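Local coordinates for protein beta-N-acetylhexosaminidase (Arthrobacter aurescens, PDB 3RCN) that probably catalyses the hydrolysis of terminal non-reducing N-acetyl-D-hexosamine residues in N-acetyl-beta-D-hexosaminides, as a member of glycosyl hydrolase family 20, at residues A58-A62 and R63-I67; P118-V122 and E123-V127; N296-D299 and E300-E303; D315-L319 and T320-A324; P473-S476 and A477-E480. One frame throughout, in Å; residues are numbered along the deposited sequence.

Contact 1: residues A58-A62 and R63-I67; sequences APAPA and REAGI
Pro61 and Glu64 meet twice, once through their backbones and once through their side chains. The polar link is the backbone one. The N-H of Glu64 reaches back to the carbonyl of Pro61, with Glu64 N 2.9 Å from Pro61 O. The bond is bent, with 141° at the hydrogen, and the donor stands above the carbonyl plane. Ala62 and Arg63 lie between the bonded residues, and their backbone angles make this a type I beta turn. The turn belongs to the loop between helix 39-53 and strand 67-71 in domain 2 of this family 20 protein, and it reverses the chain just before the strand. The van der Waals contacts lie beside the turn. The carboxylate of Glu64 rests against the proline ring, with Glu64 OE2 3.4 Å from Pro61 CB and Glu64 OE1 3.6 Å from Pro61 CG. Glu64 CG stands beside its own backbone N (chi1 -55°), and the extended chain beyond it carries the acid across to the ring. On the two arms that flank the turn, the methyls of Ala60 and Ala65 point at each other, with Ala60 CB 3.8 Å from Ala65 CB. Ala62 and Arg63 both touch Leu70 of strand 67-71, and Arg63 forms a long, weak ion pair with Asp35. Pro59 packs on Ala58 of the second subunit.

Contact 2: residues P118-V122 and E123-V127; sequences PVVAV and EGWSV
Val120 and Val122 both set a methyl against the indole of Trp125. Val122 CG2 comes in at the ring edge beside NE1, in the plane of the indole, and lies 4.0 Å from Trp125 CE2. Val120 crosses the indole at about a right angle, with Val120 CG2 3.4 Å from Trp125 CZ2. The contact is nonpolar. Two features of the chain set it up. Val122 has left-handed backbone angles, which turn the loop back on itself before the strand. Trp125 has CG beside its own backbone N (chi1 -64°), and the end of the side chain comes back toward the residues before it. Ala121 and Glu123 touch on the outer side of the bend, with Ala121 CB 4.2 Å from Glu123 CG. A serine in place of Trp125 would probably leave the methyls of Val120 and Val122 without the surface they pack on and let the bend shift. Further out, Trp55 meets the Trp125 ring edge-to-face and also touches Val122. The Trp125 side chain also touches Leu109 of helix 95-109 and Thr53 of helix 39-53. Strand 125-134 leads on from the bend and pairs with strand 16-26, where the backbones of Trp125 and Leu26 hydrogen-bond.

Contact 3: residues N296-D299 and E300-E303; sequences NVLD and EVVE
Val297 and Val301 meet one turn apart on helix 288-304, which precedes strand 309-313 in the alpha-beta barrel of the catalytic domain. The backbone donors follow the i to i+4 pattern of an alpha helix, but not all equally well. Val301 N gives a nearly straight bond to Val297 O, at 3.0 Å and 170°, in the carbonyl plane. Val302 N bonds to Leu298 O at 3.1 Å, with the donor 43° above the plane of that carbonyl. The other two bonds are weak. Glu300 N lies 3.4 Å from Asn296 O, and Glu303 N lies 3.4 Å from Asp299 O. Three polar side chains find their partners outside the turn. Asp299 OD1 accepts from NE2 of both His358 and His354, and Asn296 ND2 bonds to Tyr189 OH. The Glu300 carboxylate is gripped at both oxygens, OE1 by Gln223 NE2 and the backbone N of Asn187, OE2 by the backbone N of Arg188. The extended chain of Glu300 carries the acid out to these donors, which would probably stabilise its negative charge. Leu298, Val301 and Val302 all touch Ile310 of strand 309-313. Val301 CG2, anti to its own carbonyl carbon, points back along the helix to Val297 CG1 at 4.1 Å and to Leu298 CD2 at 4.5 Å.

Contact 4: residues D315-L319 and T320-A324; sequences DEVPL and TQWQA
The turn where Leu319 meets Trp322 and Gln323 begins helix 320-323, just after the active-site loop that follows strand 309-313 of the barrel. That loop carries Glu316, the predicted proton donor, next to Asp315; such an Asp-Glu pair is a hallmark of family 20. The main bond runs from Gln323 N to Leu319 O at 2.8 Å. It is 162° at the hydrogen and lies nearly along the C=O axis. A water joins the same turn: it accepts from Gln321 N at 2.9 Å and donates a weak bond to Pro318 O. The two methyl branches of Leu319 have different neighbours. Leu319 CD2 lies 4.0 Å from Trp322 CE3, and Leu319 CD1 lies 3.7 Å from Gln323 NE2. The Gln323 chain is extended beyond CG and crosses Leu319 obliquely. Val317 CG1 adds a looser contact to Trp322 CH2 at 4.3 Å. Outside the turn, Trp322 NE1 bonds to Leu284 O, and a sulfate ion lies near Gln323. The indole is tied through NE1 and has Leu319 and Val317 among its neighbours, so its rotation is probably fixed, while the water meets a backbone N-H at the helix start.

Contact 5: residues P473-S476 and A477-E480; sequences PRLS and AISE
Leu475 and Ile478 touch one turn apart on helix 474-483 of the catalytic domain, with Leu475 CD1 4.1 Å from Ile478 CG2. All eight residues of the contact are buried, and what varies is how firmly the turn is bonded. The firm part is a set of three shorter bonds. Ile478 N bonds to Arg474 O at 2.9 Å, nearly straight at 172°. Ser479 N bonds to Leu475 O at 2.9 Å, with the donor above the carbonyl plane. Ser479 OG adds a bond to Ser476 O at 2.7 Å, tilted 27° from that carbonyl's plane. The chi1 of Ser479, 75°, puts the hydroxyl between the backbone N and the carbonyl carbon, from where it can turn back onto the helix. An alanine here would probably cost Ser476 O its short hydroxyl bond and leave it leaning more on the weak bond from Glu480 N. The slack part is the pair of long backbone bonds. Ala477 N is 3.5 Å from Pro473 O, and Glu480 N is 3.4 Å from Ser476 O; both bonds are weak. The Arg474 side chain leads away from the turn to His410 O and Ala470 O, and a bound glycerol lies close to it. Glu480 OE2 pairs with Arg497 and accepts from Tyr432 OH, while Glu480 OE1 meets the backbone N of Ala13. A buried carboxylate gripped in this way probably keeps its negative charge, and it links helix 474-483 to helix 491-508 and to the N-terminal part of the chain.

From the N terminus the contacts come in series; none nests in or crosses another. Contact 1 closes a turn between helix 39-53 and strand 67-71. Contact 2 closes the bend leading into strand 125-134. Both belong to domain 2, with centres about 20 Å apart, and both touch the second subunit. The other three lie in the catalytic domain. Contact 3 is a turn within helix 288-304, contact 4 joins the active-site loop to helix 320-323, and contact 5 is a turn within helix 474-483. In sequence, strand 309-313 comes between contacts 3 and 4. Contacts 1 and 4 lie farthest apart, with centres about 62 Å from each other.

Contact 1: residues A58-A62 and R63-I67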
loop_
_atom_site.group_PDB
_atom_site.type_symbol
_atom_site.label_atom_id
_atom_site.label_comp_id
_atom_site.label_asym_id
_atom_site.label_seq_id
_atom_site.Cartn_x
_atom_site.Cartn_y
_atom_site.Cartn_z
ATOM N N ALA A 58 -18.930 4.033 -20.017
ATOM C CA ALA A 58 -19.906 2.992 -20.298
ATOM C C ALA A 58 -19.592 2.317 -21.620
ATOM O O ALA A 58 -19.090 2.958 -22.549
ATOM C CB ALA A 58 -21.316 3.585 -20.339
ATOM N N PRO A 59 -19.905 1.020 -21.713
ATOM C CA PRO A 59 -19.672 0.197 -22.903
ATOM C C PRO A 59 -20.550 0.638 -24.055
ATOM O O PRO A 59 -21.668 1.102 -23.844
ATOM C CB PRO A 59 -20.107 -1.193 -22.445
ATOM C CG PRO A 59 -21.156 -0.906 -21.407
ATOM C CD PRO A 59 -20.633 0.281 -20.669
ATOM N N ALA A 60 -20.036 0.494 -25.266
ATOM C CA ALA A 60 -20.808 0.770 -26.466
ATOM C C ALA A 60 -20.498 -0.344 -27.454
ATOM O O ALA A 60 -19.532 -1.079 -27.260
ATOM C CB ALA A 60 -20.430 2.133 -27.037
ATOM N N PRO A 61 -21.324 -0.505 -28.502
ATOM C CA PRO A 61 -20.928 -1.516 -29.503
ATOM C C PRO A 61 -19.515 -1.224 -30.034
ATOM O O PRO A 61 -19.184 -0.069 -30.307
ATOM C CB PRO A 61 -21.986 -1.357 -30.604
ATOM C CG PRO A 61 -23.196 -0.775 -29.876
ATOM C CD PRO A 61 -22.634 0.110 -28.796
ATOM N N ALA A 62 -18.705 -2.262 -30.183
ATOM C CA ALA A 62 -17.271 -2.123 -30.447
ATOM C C ALA A 62 -16.854 -1.185 -31.590
ATOM O O ALA A 62 -15.939 -0.386 -31.421
ATOM C CB ALA A 62 -16.629 -3.509 -30.632
ATOM N N ARG A 63 -17.494 -1.296 -32.749
ATOM C CA ARG A 63 -17.101 -0.490 -33.905
ATOM C C ARG A 63 -17.556 0.950 -33.735
ATOM O O ARG A 63 -17.085 1.845 -34.434
ATOM C CB ARG A 63 -17.709 -1.059 -35.188
ATOM C CG ARG A 63 -17.489 -2.542 -35.366
ATOM C CD ARG A 63 -16.034 -2.875 -35.661
ATOM N NE ARG A 63 -15.803 -4.320 -35.659
ATOM C CZ ARG A 63 -14.614 -4.890 -35.828
ATOM N NH1 ARG A 63 -13.539 -4.139 -36.020
ATOM N NH2 ARG A 63 -14.496 -6.209 -35.801
ATOM N N GLU A 64 -18.488 1.151 -32.807
ATOM C CA GLU A 64 -19.170 2.430 -32.591
ATOM C C GLU A 64 -18.619 3.346 -31.497
ATOM O O GLU A 64 -19.218 4.370 -31.211
ATOM C CB GLU A 64 -20.651 2.181 -32.332
ATOM C CG GLU A 64 -21.310 1.383 -33.427
ATOM C CD GLU A 64 -22.734 1.002 -33.095
ATOM O OE1 GLU A 64 -23.415 1.790 -32.395
ATOM O OE2 GLU A 64 -23.167 -0.091 -33.530
ATOM N N ALA A 65 -17.498 2.997 -30.881
ATOM C CA ALA A 65 -17.143 3.565 -29.576
ATOM C C ALA A 65 -15.932 4.487 -29.621
ATOM O O ALA A 65 -15.139 4.452 -30.553
ATOM C CB ALA A 65 -16.914 2.446 -28.551
ATOM N N GLY A 66 -15.836 5.364 -28.630
ATOM C CA GLY A 66 -14.717 6.278 -28.530
ATOM C C GLY A 66 -13.396 5.564 -28.397
ATOM O O GLY A 66 -12.432 5.891 -29.097
ATOM N N ILE A 67 -13.354 4.598 -27.484
ATOM C CA ILE A 67 -12.215 3.702 -27.328
ATOM C C ILE A 67 -12.653 2.292 -27.734
ATOM O O ILE A 67 -13.462 1.671 -27.043
ATOM C CB ILE A 67 -11.753 3.669 -25.865
ATOM C CG1 ILE A 67 -11.368 5.063 -25.398
ATOM C CG2 ILE A 67 -10.588 2.711 -25.675
ATOM C CD1 ILE A 67 -11.127 5.146 -23.917
#

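Contact 2: residues P118-V122 and E123-V127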
loop_
_atom_site.group_PDB
_atom_site.type_symbol
_atom_site.label_atom_id
_atom_site.label_comp_id
_atom_site.label_asym_id
_atom_site.label_seq_id
_atom_site.Cartn_x
_atom_site.Cartn_y
_atom_site.Cartn_z
ATOM N N PRO A 118 -9.023 11.717 -9.706
ATOM C CA PRO A 118 -8.590 12.774 -10.640
ATOM C C PRO A 118 -7.797 13.888 -9.962
ATOM O O PRO A 118 -8.249 14.437 -8.964
ATOM C CB PRO A 118 -9.914 13.355 -11.158
ATOM C CG PRO A 118 -10.977 12.358 -10.776
ATOM C CD PRO A 118 -10.485 11.682 -9.532
ATOM N N VAL A 119 -6.622 14.202 -10.490
ATOM C CA VAL A 119 -5.865 15.382 -10.082
ATOM C C VAL A 119 -5.982 16.565 -11.046
ATOM O O VAL A 119 -5.285 17.569 -10.896
ATOM C CB VAL A 119 -4.403 15.068 -9.746
ATOM C CG1 VAL A 119 -4.341 13.956 -8.689
ATOM C CG2 VAL A 119 -3.631 14.721 -11.007
ATOM N N VAL A 120 -6.800 16.418 -12.080
ATOM C CA VAL A 120 -6.925 17.485 -13.065
ATOM C C VAL A 120 -8.370 17.921 -13.325
ATOM O O VAL A 120 -9.311 17.392 -12.737
ATOM C CB VAL A 120 -6.230 17.109 -14.390
ATOM C CG1 VAL A 120 -4.722 17.033 -14.184
ATOM C CG2 VAL A 120 -6.776 15.792 -14.929
ATOM N N ALA A 121 -8.523 18.895 -14.219
ATOM C CA ALA A 121 -9.811 19.522 -14.515
ATOM C C ALA A 121 -10.871 18.542 -15.024
ATOM O O ALA A 121 -12.035 18.621 -14.631
ATOM C CB ALA A 121 -9.625 20.658 -15.518
ATOM N N VAL A 122 -10.458 17.626 -15.896
ATOM C CA VAL A 122 -11.351 16.641 -16.498
ATOM C C VAL A 122 -12.430 17.230 -17.420
ATOM O O VAL A 122 -13.407 16.558 -17.767
ATOM C CB VAL A 122 -11.981 15.767 -15.370
ATOM C CG1 VAL A 122 -13.523 15.671 -15.473
ATOM C CG2 VAL A 122 -11.323 14.395 -15.339
ATOM N N GLU A 123 -12.192 18.443 -17.917
ATOM C CA GLU A 123 -13.105 19.039 -18.894
ATOM C C GLU A 123 -12.873 18.330 -20.216
ATOM O O GLU A 123 -13.809 17.874 -20.880
ATOM C CB GLU A 123 -12.872 20.544 -19.036
ATOM C CG GLU A 123 -13.108 21.341 -17.760
ATOM C CD GLU A 123 -14.479 21.089 -17.147
ATOM O OE1 GLU A 123 -15.424 20.760 -17.900
ATOM O OE2 GLU A 123 -14.608 21.214 -15.909
ATOM N N GLY A 124 -11.601 18.211 -20.570
ATOM C CA GLY A 124 -11.208 17.320 -21.635
ATOM C C GLY A 124 -9.796 16.839 -21.390
ATOM O O GLY A 124 -8.998 17.486 -20.702
ATOM N N TRP A 125 -9.492 15.676 -21.948
ATOM C CA TRP A 125 -8.131 15.197 -21.981
ATOM C C TRP A 125 -7.838 15.055 -23.439
ATOM O O TRP A 125 -8.748 14.943 -24.255
ATOM C CB TRP A 125 -7.991 13.843 -21.310
ATOM C CG TRP A 125 -8.281 13.814 -19.858
ATOM C CD1 TRP A 125 -9.310 14.419 -19.217
ATOM C CD2 TRP A 125 -7.523 13.132 -18.851
ATOM N NE1 TRP A 125 -9.250 14.157 -17.865
ATOM C CE2 TRP A 125 -8.157 13.372 -17.617
ATOM C CE3 TRP A 125 -6.371 12.344 -18.875
ATOM C CZ2 TRP A 125 -7.678 12.848 -16.414
ATOM C CZ3 TRP A 125 -5.898 11.825 -17.681
ATOM C CH2 TRP A 125 -6.552 12.077 -16.471
ATOM N N SER A 126 -6.567 15.059 -23.785
ATOM C CA SER A 126 -6.224 14.893 -25.175
ATOM C C SER A 126 -5.216 13.785 -25.413
ATOM O O SER A 126 -4.223 13.661 -24.695
ATOM C CB SER A 126 -5.732 16.213 -25.738
ATOM O OG SER A 126 -6.804 17.124 -25.773
ATOM N N VAL A 127 -5.496 12.975 -26.427
ATOM C CA VAL A 127 -4.546 11.995 -26.923
ATOM C C VAL A 127 -3.972 12.478 -28.246
ATOM O O VAL A 127 -4.711 12.689 -29.202
ATOM C CB VAL A 127 -5.217 10.636 -27.166
ATOM C CG1 VAL A 127 -4.950 9.697 -26.011
ATOM C CG2 VAL A 127 -6.711 10.820 -27.386
#

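Contact 3: residues N296-D299 and E300-E303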
loop_
_atom_site.group_PDB
_atom_site.type_symbol
_atom_site.label_atom_id
_atom_site.label_comp_id
_atom_site.label_asym_id
_atom_site.label_seq_id
_atom_site.Cartn_x
_atom_site.Cartn_y
_atom_site.Cartn_z
ATOM N N ASN A 296 2.662 -32.959 0.009
ATOM C CA ASN A 296 1.477 -32.359 0.616
ATOM C C ASN A 296 1.459 -30.826 0.492
ATOM O O ASN A 296 0.413 -30.230 0.240
ATOM C CB ASN A 296 1.325 -32.810 2.066
ATOM C CG ASN A 296 0.916 -34.270 2.173
ATOM O OD1 ASN A 296 0.225 -34.791 1.302
ATOM N ND2 ASN A 296 1.347 -34.935 3.237
ATOM N N VAL A 297 2.619 -30.197 0.650
ATOM C CA VAL A 297 2.723 -28.763 0.451
ATOM C C VAL A 297 2.439 -28.437 -1.007
ATOM O O VAL A 297 1.681 -27.514 -1.310
ATOM C CB VAL A 297 4.117 -28.230 0.841
ATOM C CG1 VAL A 297 4.350 -26.866 0.241
ATOM C CG2 VAL A 297 4.277 -28.192 2.351
ATOM N N LEU A 298 3.024 -29.204 -1.921
ATOM C CA LEU A 298 2.877 -28.860 -3.331
ATOM C C LEU A 298 1.467 -29.141 -3.844
ATOM O O LEU A 298 1.074 -28.628 -4.890
ATOM C CB LEU A 298 3.911 -29.570 -4.196
ATOM C CG LEU A 298 5.365 -29.124 -4.068
ATOM C CD1 LEU A 298 6.255 -30.118 -4.809
ATOM C CD2 LEU A 298 5.575 -27.712 -4.585
ATOM N N ASP A 299 0.719 -29.953 -3.101
ATOM C CA ASP A 299 -0.684 -30.211 -3.412
ATOM C C ASP A 299 -1.497 -28.953 -3.170
ATOM O O ASP A 299 -2.364 -28.606 -3.964
ATOM C CB ASP A 299 -1.252 -31.323 -2.532
ATOM C CG ASP A 299 -0.854 -32.710 -2.996
ATOM O OD1 ASP A 299 -0.513 -32.870 -4.187
ATOM O OD2 ASP A 299 -0.891 -33.646 -2.167
ATOM N N GLU A 300 -1.233 -28.267 -2.066
ATOM C CA GLU A 300 -1.952 -27.025 -1.811
ATOM C C GLU A 300 -1.473 -25.908 -2.729
ATOM O O GLU A 300 -2.289 -25.161 -3.260
ATOM C CB GLU A 300 -1.906 -26.635 -0.331
ATOM C CG GLU A 300 -2.584 -27.695 0.530
ATOM C CD GLU A 300 -2.808 -27.268 1.966
ATOM O OE1 GLU A 300 -3.142 -26.079 2.196
ATOM O OE2 GLU A 300 -2.662 -28.134 2.865
ATOM N N VAL A 301 -0.164 -25.817 -2.948
ATOM C CA VAL A 301 0.367 -24.799 -3.852
ATOM C C VAL A 301 -0.340 -24.858 -5.194
ATOM O O VAL A 301 -0.755 -23.844 -5.747
ATOM C CB VAL A 301 1.858 -24.996 -4.124
ATOM C CG1 VAL A 301 2.313 -24.094 -5.285
ATOM C CG2 VAL A 301 2.667 -24.747 -2.871
ATOM N N VAL A 302 -0.488 -26.070 -5.704
ATOM C CA VAL A 302 -0.981 -26.270 -7.056
ATOM C C VAL A 302 -2.468 -25.937 -7.175
ATOM O O VAL A 302 -2.954 -25.569 -8.247
ATOM C CB VAL A 302 -0.625 -27.696 -7.540
ATOM C CG1 VAL A 302 -1.843 -28.451 -8.067
ATOM C CG2 VAL A 302 0.477 -27.614 -8.557
ATOM N N GLU A 303 -3.173 -26.043 -6.054
ATOM C CA GLU A 303 -4.560 -25.608 -5.952
ATOM C C GLU A 303 -4.693 -24.065 -6.019
ATOM O O GLU A 303 -5.615 -23.536 -6.643
ATOM C CB GLU A 303 -5.172 -26.150 -4.655
ATOM C CG GLU A 303 -6.668 -25.930 -4.530
ATOM C CD GLU A 303 -7.444 -26.592 -5.656
ATOM O OE1 GLU A 303 -7.013 -27.678 -6.107
ATOM O OE2 GLU A 303 -8.474 -26.025 -6.097
#

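Contact 4: residues D315-L319 and T320-A324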
loop_
_atom_site.group_PDB
_atom_site.type_symbol
_atom_site.label_atom_id
_atom_site.label_comp_id
_atom_site.label_asym_id
_atom_site.label_seq_id
_atom_site.Cartn_x
_atom_site.Cartn_y
_atom_site.Cartn_z
ATOM N N ASP A 315 19.046 -24.088 -5.184
ATOM C CA ASP A 315 20.291 -23.355 -5.043
ATOM C C ASP A 315 20.923 -23.612 -3.680
ATOM O O ASP A 315 20.233 -23.930 -2.705
ATOM C CB ASP A 315 20.068 -21.846 -5.246
ATOM C CG ASP A 315 19.145 -21.238 -4.188
ATOM O OD1 ASP A 315 18.055 -21.804 -3.957
ATOM O OD2 ASP A 315 19.508 -20.200 -3.583
ATOM N N GLU A 316 22.247 -23.495 -3.645
ATOM C CA GLU A 316 23.019 -23.358 -2.409
ATOM C C GLU A 316 22.753 -24.409 -1.328
ATOM O O GLU A 316 22.246 -24.085 -0.249
ATOM C CB GLU A 316 22.847 -21.938 -1.843
ATOM C CG GLU A 316 22.920 -20.858 -2.927
ATOM C CD GLU A 316 23.049 -19.437 -2.386
ATOM O OE1 GLU A 316 22.809 -19.216 -1.178
ATOM O OE2 GLU A 316 23.394 -18.536 -3.182
ATOM N N VAL A 317 23.093 -25.663 -1.615
ATOM C CA VAL A 317 23.071 -26.673 -0.570
ATOM C C VAL A 317 24.459 -27.245 -0.282
ATOM O O VAL A 317 24.984 -28.042 -1.063
ATOM C CB VAL A 317 22.088 -27.813 -0.890
ATOM C CG1 VAL A 317 21.661 -28.501 0.394
ATOM C CG2 VAL A 317 20.867 -27.275 -1.627
ATOM N N PRO A 318 25.036 -26.861 0.867
ATOM C CA PRO A 318 26.301 -27.385 1.403
ATOM C C PRO A 318 26.138 -28.857 1.737
ATOM O O PRO A 318 25.070 -29.241 2.203
ATOM C CB PRO A 318 26.491 -26.587 2.703
ATOM C CG PRO A 318 25.668 -25.355 2.523
ATOM C CD PRO A 318 24.483 -25.785 1.706
ATOM N N LEU A 319 27.162 -29.671 1.512
ATOM C CA LEU A 319 26.998 -31.112 1.682
ATOM C C LEU A 319 27.417 -31.565 3.067
ATOM O O LEU A 319 27.314 -32.746 3.399
ATOM C CB LEU A 319 27.821 -31.861 0.653
ATOM C CG LEU A 319 27.600 -31.506 -0.810
ATOM C CD1 LEU A 319 28.646 -32.233 -1.627
ATOM C CD2 LEU A 319 26.202 -31.872 -1.267
ATOM N N THR A 320 27.886 -30.618 3.872
ATOM C CA THR A 320 28.450 -30.938 5.169
ATOM C C THR A 320 27.520 -31.806 5.997
ATOM O O THR A 320 27.922 -32.858 6.482
ATOM C CB THR A 320 28.750 -29.662 5.953
ATOM O OG1 THR A 320 29.569 -28.810 5.147
ATOM C CG2 THR A 320 29.462 -29.992 7.269
ATOM N N GLN A 321 26.277 -31.358 6.159
ATOM C CA GLN A 321 25.299 -32.105 6.934
ATOM C C GLN A 321 25.126 -33.524 6.379
ATOM O O GLN A 321 25.132 -34.502 7.125
ATOM C CB GLN A 321 23.964 -31.370 6.940
ATOM C CG GLN A 321 22.820 -32.101 7.652
ATOM C CD GLN A 321 21.501 -31.320 7.590
ATOM O OE1 GLN A 321 21.450 -30.118 7.897
ATOM N NE2 GLN A 321 20.430 -32.000 7.179
ATOM N N TRP A 322 24.986 -33.628 5.065
ATOM C CA TRP A 322 24.693 -34.907 4.437
ATOM C C TRP A 322 25.869 -35.871 4.534
ATOM O O TRP A 322 25.680 -37.064 4.730
ATOM C CB TRP A 322 24.304 -34.708 2.980
ATOM C CG TRP A 322 22.940 -34.150 2.780
ATOM C CD1 TRP A 322 21.962 -33.997 3.721
ATOM C CD2 TRP A 322 22.396 -33.666 1.546
ATOM N NE1 TRP A 322 20.838 -33.449 3.141
ATOM C CE2 TRP A 322 21.081 -33.241 1.806
ATOM C CE3 TRP A 322 22.890 -33.571 0.237
ATOM C CZ2 TRP A 322 20.258 -32.724 0.812
ATOM C CZ3 TRP A 322 22.074 -33.056 -0.748
ATOM C CH2 TRP A 322 20.774 -32.636 -0.456
ATOM N N GLN A 323 27.078 -35.345 4.401
ATOM C CA GLN A 323 28.274 -36.160 4.494
ATOM C C GLN A 323 28.450 -36.743 5.895
ATOM O O GLN A 323 29.015 -37.829 6.059
ATOM C CB GLN A 323 29.503 -35.343 4.110
ATOM C CG GLN A 323 29.569 -35.007 2.643
ATOM C CD GLN A 323 30.636 -33.980 2.351
ATOM O OE1 GLN A 323 31.294 -33.484 3.266
ATOM N NE2 GLN A 323 30.814 -33.651 1.077
ATOM N N ALA A 324 27.972 -36.022 6.901
ATOM C CA ALA A 324 28.121 -36.467 8.277
ATOM C C ALA A 324 26.899 -37.245 8.763
ATOM O O ALA A 324 26.828 -37.649 9.920
ATOM C CB ALA A 324 28.395 -35.263 9.195
HETATM O O HOH W 1 25.393 -28.834 5.147
#

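Contact 5: residues P473-S476 and A477-E480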
loop_
_atom_site.group_PDB
_atom_site.type_symbol
_atom_site.label_atom_id
_atom_site.label_comp_id
_atom_site.label_asym_id
_atom_site.label_seq_id
_atom_site.Cartn_x
_atom_site.Cartn_y
_atom_site.Cartn_z
ATOM N N PRO A 473 15.005 3.373 -10.526
ATOM C CA PRO A 473 14.605 3.326 -11.942
ATOM C C PRO A 473 15.056 2.094 -12.768
ATOM O O PRO A 473 14.588 1.925 -13.894
ATOM C CB PRO A 473 15.213 4.612 -12.502
ATOM C CG PRO A 473 16.480 4.761 -11.723
ATOM C CD PRO A 473 16.184 4.242 -10.336
ATOM N N ARG A 474 16.007 1.311 -12.266
ATOM C CA ARG A 474 16.582 0.204 -13.046
ATOM C C ARG A 474 15.564 -0.710 -13.722
ATOM O O ARG A 474 15.713 -1.037 -14.885
ATOM C CB ARG A 474 17.533 -0.633 -12.190
ATOM C CG ARG A 474 18.825 0.085 -11.906
ATOM C CD ARG A 474 19.742 -0.774 -11.085
ATOM N NE ARG A 474 19.238 -0.975 -9.737
ATOM C CZ ARG A 474 19.879 -1.668 -8.806
ATOM N NH1 ARG A 474 21.049 -2.239 -9.078
ATOM N NH2 ARG A 474 19.350 -1.794 -7.604
ATOM N N LEU A 475 14.529 -1.106 -12.997
ATOM C CA LEU A 475 13.495 -1.974 -13.544
ATOM C C LEU A 475 12.762 -1.343 -14.749
ATOM O O LEU A 475 12.170 -2.049 -15.569
ATOM C CB LEU A 475 12.502 -2.340 -12.442
ATOM C CG LEU A 475 11.560 -3.495 -12.747
ATOM C CD1 LEU A 475 12.344 -4.663 -13.335
ATOM C CD2 LEU A 475 10.812 -3.932 -11.488
ATOM N N SER A 476 12.794 -0.018 -14.858
ATOM C CA SER A 476 12.191 0.644 -16.008
ATOM C C SER A 476 13.040 0.411 -17.253
ATOM O O SER A 476 12.516 0.122 -18.333
ATOM C CB SER A 476 12.029 2.146 -15.765
ATOM O OG SER A 476 11.149 2.401 -14.687
ATOM N N ALA A 477 14.354 0.551 -17.096
ATOM C CA ALA A 477 15.291 0.295 -18.185
ATOM C C ALA A 477 15.274 -1.191 -18.596
ATOM O O ALA A 477 15.278 -1.536 -19.786
ATOM C CB ALA A 477 16.680 0.725 -17.770
ATOM N N ILE A 478 15.241 -2.062 -17.594
ATOM C CA ILE A 478 15.101 -3.495 -17.804
ATOM C C ILE A 478 13.814 -3.846 -18.558
ATOM O O ILE A 478 13.834 -4.678 -19.459
ATOM C CB ILE A 478 15.202 -4.256 -16.462
ATOM C CG1 ILE A 478 16.665 -4.358 -16.034
ATOM C CG2 ILE A 478 14.629 -5.641 -16.576
ATOM C CD1 ILE A 478 16.880 -4.385 -14.541
ATOM N N SER A 479 12.698 -3.216 -18.210
ATOM C CA SER A 479 11.443 -3.524 -18.898
ATOM C C SER A 479 11.570 -3.243 -20.391
ATOM O O SER A 479 10.939 -3.920 -21.206
ATOM C CB SER A 479 10.253 -2.752 -18.306
ATOM O OG SER A 479 10.250 -1.381 -18.696
ATOM N N GLU A 480 12.388 -2.249 -20.746
ATOM C CA GLU A 480 12.616 -1.913 -22.150
ATOM C C GLU A 480 13.495 -2.966 -22.829
ATOM O O GLU A 480 13.224 -3.407 -23.949
ATOM C CB GLU A 480 13.235 -0.520 -22.297
ATOM C CG GLU A 480 13.453 -0.128 -23.748
ATOM C CD GLU A 480 13.310 1.368 -24.014
ATOM O OE1 GLU A 480 12.243 1.930 -23.696
ATOM O OE2 GLU A 480 14.260 1.974 -24.557
#